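Flagellar biosynthesis protein FlaG (Helicobacter pylori, PDB 6JSX) probably takes part in building the bacterial flagellum. Local coordinates at residues Gln2-Leu7 with Tyr29-Lys34; Thr23-Ser28 with Leu36-Lys41. One frame throughout, in Å; residues are numbered along the deposited sequence.

Contact 1 of 2, residues Gln2-Leu7 with Tyr29-Lys34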
loop_
_atom_site.group_PDB
_atom_site.type_symbol
_atom_site.label_atom_id
_atom_site.label_comp_id
_atom_site.label_asym_id
_atom_site.label_seq_id
_atom_site.Cartn_x
_atom_site.Cartn_y
_atom_site.Cartn_z
ATOM N N GLN A 2 3.114 13.781 16.830
ATOM C CA GLN A 2 2.078 14.366 15.983
ATOM C C GLN A 2 2.045 13.671 14.625
ATOM O O GLN A 2 2.940 13.853 13.789
ATOM C CB GLN A 2 2.241 15.877 15.849
ATOM C CG GLN A 2 1.624 16.645 17.013
ATOM C CD GLN A 2 1.939 16.030 18.382
ATOM O OE1 GLN A 2 1.170 15.206 18.895
ATOM N NE2 GLN A 2 3.067 16.429 18.976
ATOM N N TYR A 3 0.986 12.876 14.436
ATOM C CA TYR A 3 0.853 11.907 13.349
ATOM C C TYR A 3 -0.055 12.386 12.203
ATOM O O TYR A 3 -0.040 11.813 11.099
ATOM C CB TYR A 3 0.289 10.590 13.911
ATOM C CG TYR A 3 1.219 9.822 14.831
ATOM C CD1 TYR A 3 2.384 9.249 14.346
ATOM C CD2 TYR A 3 0.921 9.648 16.178
ATOM C CE1 TYR A 3 3.238 8.532 15.172
ATOM C CE2 TYR A 3 1.775 8.933 17.020
ATOM C CZ TYR A 3 2.934 8.378 16.504
ATOM O OH TYR A 3 3.798 7.667 17.308
ATOM N N LYS A 4 -0.853 13.417 12.476
ATOM C CA LYS A 4 -1.833 13.920 11.511
ATOM C C LYS A 4 -1.209 14.567 10.264
ATOM O O LYS A 4 -1.432 14.062 9.159
ATOM C CB LYS A 4 -2.855 14.839 12.195
ATOM C CG LYS A 4 -3.881 15.480 11.273
ATOM C CD LYS A 4 -4.765 16.451 12.058
ATOM C CE LYS A 4 -5.826 17.125 11.189
ATOM N NZ LYS A 4 -6.454 18.290 11.897
ATOM N N PRO A 5 -0.408 15.658 10.427
ATOM C CA PRO A 5 0.164 16.322 9.246
ATOM C C PRO A 5 0.880 15.370 8.291
ATOM O O PRO A 5 0.698 15.464 7.079
ATOM C CB PRO A 5 1.188 17.290 9.854
ATOM C CG PRO A 5 0.686 17.573 11.190
ATOM C CD PRO A 5 0.036 16.317 11.673
ATOM N N LYS A 6 1.671 14.456 8.835
ATOM C CA LYS A 6 2.505 13.599 8.003
ATOM C C LYS A 6 1.748 12.492 7.290
ATOM O O LYS A 6 2.066 12.166 6.142
ATOM C CB LYS A 6 3.660 13.019 8.810
ATOM C CG LYS A 6 4.608 14.083 9.266
ATOM C CD LYS A 6 5.892 13.510 9.843
ATOM C CE LYS A 6 6.759 14.640 10.410
ATOM N NZ LYS A 6 6.498 15.922 9.674
ATOM N N LEU A 7 0.760 11.905 7.962
ATOM C CA LEU A 7 -0.049 10.870 7.322
ATOM C C LEU A 7 -1.015 11.503 6.323
ATOM O O LEU A 7 -1.405 10.865 5.338
ATOM C CB LEU A 7 -0.780 9.995 8.353
ATOM C CG LEU A 7 0.130 9.023 9.122
ATOM C CD1 LEU A 7 -0.640 8.183 10.129
ATOM C CD2 LEU A 7 0.951 8.142 8.168
ATOM N N TYR A 29 -5.987 10.314 5.987
ATOM C CA TYR A 29 -5.925 10.279 7.434
ATOM C C TYR A 29 -7.310 10.529 8.010
ATOM O O TYR A 29 -7.932 11.553 7.721
ATOM C CB TYR A 29 -4.958 11.326 7.975
ATOM C CG TYR A 29 -4.801 11.281 9.486
ATOM C CD1 TYR A 29 -4.028 10.295 10.089
ATOM C CD2 TYR A 29 -5.422 12.218 10.309
ATOM C CE1 TYR A 29 -3.876 10.234 11.458
ATOM C CE2 TYR A 29 -5.263 12.176 11.685
ATOM C CZ TYR A 29 -4.484 11.181 12.258
ATOM O OH TYR A 29 -4.313 11.122 13.633
ATOM N N ASN A 30 -7.804 9.594 8.814
ATOM C CA ASN A 30 -9.003 9.865 9.594
ATOM C C ASN A 30 -8.628 10.433 10.968
ATOM O O ASN A 30 -7.892 9.800 11.737
ATOM C CB ASN A 30 -9.850 8.602 9.738
ATOM C CG ASN A 30 -11.254 8.893 10.212
ATOM O OD1 ASN A 30 -11.453 9.673 11.147
ATOM N ND2 ASN A 30 -12.240 8.276 9.563
ATOM N N ASP A 31 -9.122 11.629 11.272
ATOM C CA ASP A 31 -8.826 12.241 12.562
ATOM C C ASP A 31 -9.775 11.731 13.656
ATOM O O ASP A 31 -9.497 11.841 14.848
ATOM C CB ASP A 31 -8.847 13.773 12.469
ATOM C CG ASP A 31 -8.191 14.442 13.674
ATOM O OD1 ASP A 31 -6.940 14.480 13.734
ATOM O OD2 ASP A 31 -8.926 14.915 14.567
ATOM N N THR A 32 -10.893 11.154 13.239
ATOM C CA THR A 32 -11.854 10.608 14.185
ATOM C C THR A 32 -11.382 9.271 14.766
ATOM O O THR A 32 -11.399 9.075 15.983
ATOM C CB THR A 32 -13.231 10.478 13.531
ATOM O OG1 THR A 32 -13.681 11.783 13.147
ATOM C CG2 THR A 32 -14.229 9.847 14.486
ATOM N N ILE A 33 -10.934 8.364 13.903
ATOM C CA ILE A 33 -10.401 7.089 14.379
ATOM C C ILE A 33 -8.882 7.076 14.575
ATOM O O ILE A 33 -8.325 6.046 14.955
ATOM C CB ILE A 33 -10.818 5.908 13.477
ATOM C CG1 ILE A 33 -10.176 6.017 12.087
ATOM C CG2 ILE A 33 -12.316 5.832 13.384
ATOM C CD1 ILE A 33 -8.921 5.133 11.881
ATOM N N LYS A 34 -8.224 8.206 14.307
ATOM C CA LYS A 34 -6.780 8.354 14.520
ATOM C C LYS A 34 -5.963 7.259 13.831
ATOM O O LYS A 34 -5.267 6.482 14.485
ATOM C CB LYS A 34 -6.454 8.394 16.019
ATOM C CG LYS A 34 -7.130 9.536 16.790
ATOM C CD LYS A 34 -6.644 10.896 16.310
ATOM C CE LYS A 34 -7.272 12.036 17.096
ATOM N NZ LYS A 34 -6.638 12.221 18.434
#
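K4 lies across the ring of Y29, and L7 meets the same ring from one turn further along, so that the opening turn of helix 4-21 packs on the end of strand 26-30, just before its hairpin turn. With CB of Y29 directed at the helix and CG anti to the backbone N (chi1 -177°), the ring lies against that first turn. Over one face of it sits K4 CA, 3.9 Å from the ring centroid and near the ring normal, a CH-pi contact offset toward the rim. The K4 side chain then leaves at about a right angle to the tyrosine: CB and CG pass CE2 of Y29, with CG 3.6 Å from it. L7 comes in at a slant, its CB 3.7 Å from CD1 of Y29 and its CD1 methyl a little further off, between CD1 and CE1 of the ring. The carbonyl O of Y3 also approaches Y29 CE1, while accepting the helical hydrogen bond from L7 N. No hydrogen bond joins the two segments. The phenol of Y29 has its polar partner elsewhere, in S54 OG at the start of helix 54-72, a helix that Y3 and L7 also touch. Beyond Y29 the chain turns: T32 N, in the plane of the N30 side-chain carbonyl, makes an Asx turn with OD1, and I33 N, 3.1 Å from OD1 and above that plane, completes an Asx motif. Farther out, the extended K4 chain crosses D31 at about a right angle. The charges stay beyond salt-bridge range, K4 NZ being 4.3 Å from D31 OD1, so any attraction between them is probably loose. D31 OD1 also lies in the plane of the Y29 ring at its edge, with K4 CD 3.4 Å away.

Contact 2 of 2, residues Thr23-Ser28 with Leu36-Lys41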
loop_
_atom_site.group_PDB
_atom_site.type_symbol
_atom_site.label_atom_id
_atom_site.label_comp_id
_atom_site.label_asym_id
_atom_site.label_seq_id
_atom_site.Cartn_x
_atom_site.Cartn_y
_atom_site.Cartn_z
ATOM N N THR A 23 -5.133 3.168 -10.593
ATOM C CA THR A 23 -5.584 2.107 -9.684
ATOM C C THR A 23 -6.515 2.642 -8.595
ATOM O O THR A 23 -6.097 3.430 -7.739
ATOM C CB THR A 23 -4.399 1.356 -9.018
ATOM O OG1 THR A 23 -3.265 1.343 -9.899
ATOM C CG2 THR A 23 -4.806 -0.075 -8.689
ATOM N N ASP A 24 -7.773 2.209 -8.633
ATOM C CA ASP A 24 -8.758 2.627 -7.638
ATOM C C ASP A 24 -8.366 2.150 -6.234
ATOM O O ASP A 24 -8.889 1.137 -5.733
ATOM C CB ASP A 24 -10.164 2.126 -8.007
ATOM C CG ASP A 24 -11.241 2.578 -7.007
ATOM O OD1 ASP A 24 -11.670 1.759 -6.160
ATOM O OD2 ASP A 24 -11.666 3.754 -7.070
ATOM N N ILE A 25 -7.423 2.875 -5.625
ATOM C CA ILE A 25 -7.042 2.679 -4.228
ATOM C C ILE A 25 -6.897 4.035 -3.582
ATOM O O ILE A 25 -6.182 4.887 -4.095
ATOM C CB ILE A 25 -5.708 1.927 -4.081
ATOM C CG1 ILE A 25 -5.747 0.608 -4.874
ATOM C CG2 ILE A 25 -5.397 1.708 -2.609
ATOM C CD1 ILE A 25 -4.676 -0.398 -4.525
ATOM N N ASN A 26 -7.583 4.248 -2.464
ATOM C CA ASN A 26 -7.562 5.556 -1.814
ATOM C C ASN A 26 -6.960 5.584 -0.408
ATOM O O ASN A 26 -7.166 4.681 0.396
ATOM C CB ASN A 26 -8.961 6.177 -1.793
ATOM C CG ASN A 26 -8.938 7.628 -1.356
ATOM O OD1 ASN A 26 -9.317 7.954 -0.229
ATOM N ND2 ASN A 26 -8.466 8.510 -2.242
ATOM N N PHE A 27 -6.224 6.644 -0.114
ATOM C CA PHE A 27 -5.625 6.804 1.200
ATOM C C PHE A 27 -6.119 8.097 1.796
ATOM O O PHE A 27 -6.432 9.042 1.073
ATOM C CB PHE A 27 -4.095 6.821 1.094
ATOM C CG PHE A 27 -3.513 5.516 0.611
ATOM C CD1 PHE A 27 -3.389 5.257 -0.757
ATOM C CD2 PHE A 27 -3.115 4.533 1.524
ATOM C CE1 PHE A 27 -2.871 4.044 -1.214
ATOM C CE2 PHE A 27 -2.590 3.313 1.074
ATOM C CZ PHE A 27 -2.467 3.071 -0.304
ATOM N N SER A 28 -6.209 8.129 3.119
ATOM C CA SER A 28 -6.510 9.366 3.833
ATOM C C SER A 28 -6.209 9.197 5.303
ATOM O O SER A 28 -6.177 8.075 5.808
ATOM C CB SER A 28 -7.973 9.730 3.681
ATOM O OG SER A 28 -8.739 8.648 4.126
ATOM N N LEU A 36 -4.508 5.634 9.562
ATOM C CA LEU A 36 -4.491 5.706 8.121
ATOM C C LEU A 36 -5.630 4.815 7.587
ATOM O O LEU A 36 -5.836 3.685 8.052
ATOM C CB LEU A 36 -3.129 5.246 7.587
ATOM C CG LEU A 36 -2.415 5.782 6.322
ATOM C CD1 LEU A 36 -1.967 4.604 5.492
ATOM C CD2 LEU A 36 -3.199 6.773 5.456
ATOM N N VAL A 37 -6.389 5.328 6.625
ATOM C CA VAL A 37 -7.426 4.517 6.009
ATOM C C VAL A 37 -7.235 4.316 4.501
ATOM O O VAL A 37 -7.189 5.267 3.720
ATOM C CB VAL A 37 -8.844 5.031 6.336
ATOM C CG1 VAL A 37 -9.886 4.324 5.447
ATOM C CG2 VAL A 37 -9.143 4.868 7.865
ATOM N N VAL A 38 -7.083 3.054 4.118
ATOM C CA VAL A 38 -7.004 2.664 2.723
ATOM C C VAL A 38 -8.366 2.116 2.299
ATOM O O VAL A 38 -8.979 1.324 3.020
ATOM C CB VAL A 38 -5.876 1.628 2.481
ATOM C CG1 VAL A 38 -5.692 0.759 3.689
ATOM C CG2 VAL A 38 -6.167 0.772 1.251
ATOM N N SER A 39 -8.861 2.560 1.149
ATOM C CA SER A 39 -10.178 2.112 0.732
ATOM C C SER A 39 -10.287 1.879 -0.765
ATOM O O SER A 39 -9.808 2.673 -1.576
ATOM C CB SER A 39 -11.272 3.073 1.214
ATOM O OG SER A 39 -11.205 4.305 0.523
ATOM N N VAL A 40 -10.940 0.768 -1.097
ATOM C CA VAL A 40 -11.212 0.359 -2.466
ATOM C C VAL A 40 -12.708 0.050 -2.582
ATOM O O VAL A 40 -13.338 -0.323 -1.598
ATOM C CB VAL A 40 -10.371 -0.889 -2.827
ATOM C CG1 VAL A 40 -8.895 -0.564 -2.758
ATOM C CG2 VAL A 40 -10.659 -2.015 -1.873
ATOM N N LYS A 41 -13.292 0.227 -3.762
ATOM C CA LYS A 41 -14.696 -0.156 -3.953
ATOM C C LYS A 41 -14.784 -1.579 -4.490
ATOM O O LYS A 41 -14.001 -1.970 -5.361
ATOM C CB LYS A 41 -15.438 0.831 -4.868
ATOM C CG LYS A 41 -15.645 2.221 -4.248
ATOM C CD LYS A 41 -16.615 3.073 -5.067
ATOM C CE LYS A 41 -17.024 4.348 -4.326
ATOM N NZ LYS A 41 -15.881 5.289 -4.135
HETATM O O HOH W 1 -9.422 6.026 2.383
#
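D24 has its CG anti to the backbone N (chi1 -178°), which puts CG on the side of strand 35-41; OD1 of that carboxylate takes the N-H of K41 at 3.3 Å in a nearly straight bond. F27 is turned differently: its CG stands anti to the carbonyl carbon (chi1 -65°), and the ring lies alongside V38, both pointing the same way. The ring meets V38 CB with CE2, at 4.0 Å, and takes the CD1 methyl of L36 at its edge, close to the ring plane. I25 extends this apolar face. Its CG2 packs beside CG2 of V38 and its CG1 lies 4.0 Å from CG1 of V40, all side by side. L14 and M18 of helix 4-21 pack on F27, while I25 of the second subunit touches V38 and V40 of that subunit meets V40, so part of the apolar side packs in the dimer interface.

Between the backbones N26 and S39 form a hydrogen-bonded pair, N26 N to S39 O at 2.9 Å and S39 N to N26 O at 2.8 Å. Further along, V37 N gives a nearly straight bond to S28 O, and its return, S28 N to V37 O, is weak. The CA hydrogens of V38 and F27 point at N26 O and V37 O respectively, as CA-H...O contacts between the strands. On the face that carries N26, S28, V37 and S39, the polar side chains gather round one water, which lies 2.7 Å from V37 O and is also bonded to N26 OD1, S28 OG and S39 OG. D24, at the centre of an inverse gamma turn, leads the chain into the sheet. The result is an antiparallel beta hairpin, with strand 35-41 as the middle strand of the three-stranded sheet.

In the fold
From the N terminus, the chain enters helix 4-21 at once, runs its length and comes back through residues 23-25 into strand 26-30. Contact 1 closes this first long loop, setting the end of that strand against the beginning of the helix. The turn after it leads into strand 35-41, and contact 2 closes the shorter hairpin loop. The segments alternate, so the two closures cross rather than nest. They share strand 26-30, which is thus tied to the helix at one end and to its sheet neighbour along its length. The centres are about 15 Å apart, yet N30 CB and V37 CG2 touch at 4.2 Å.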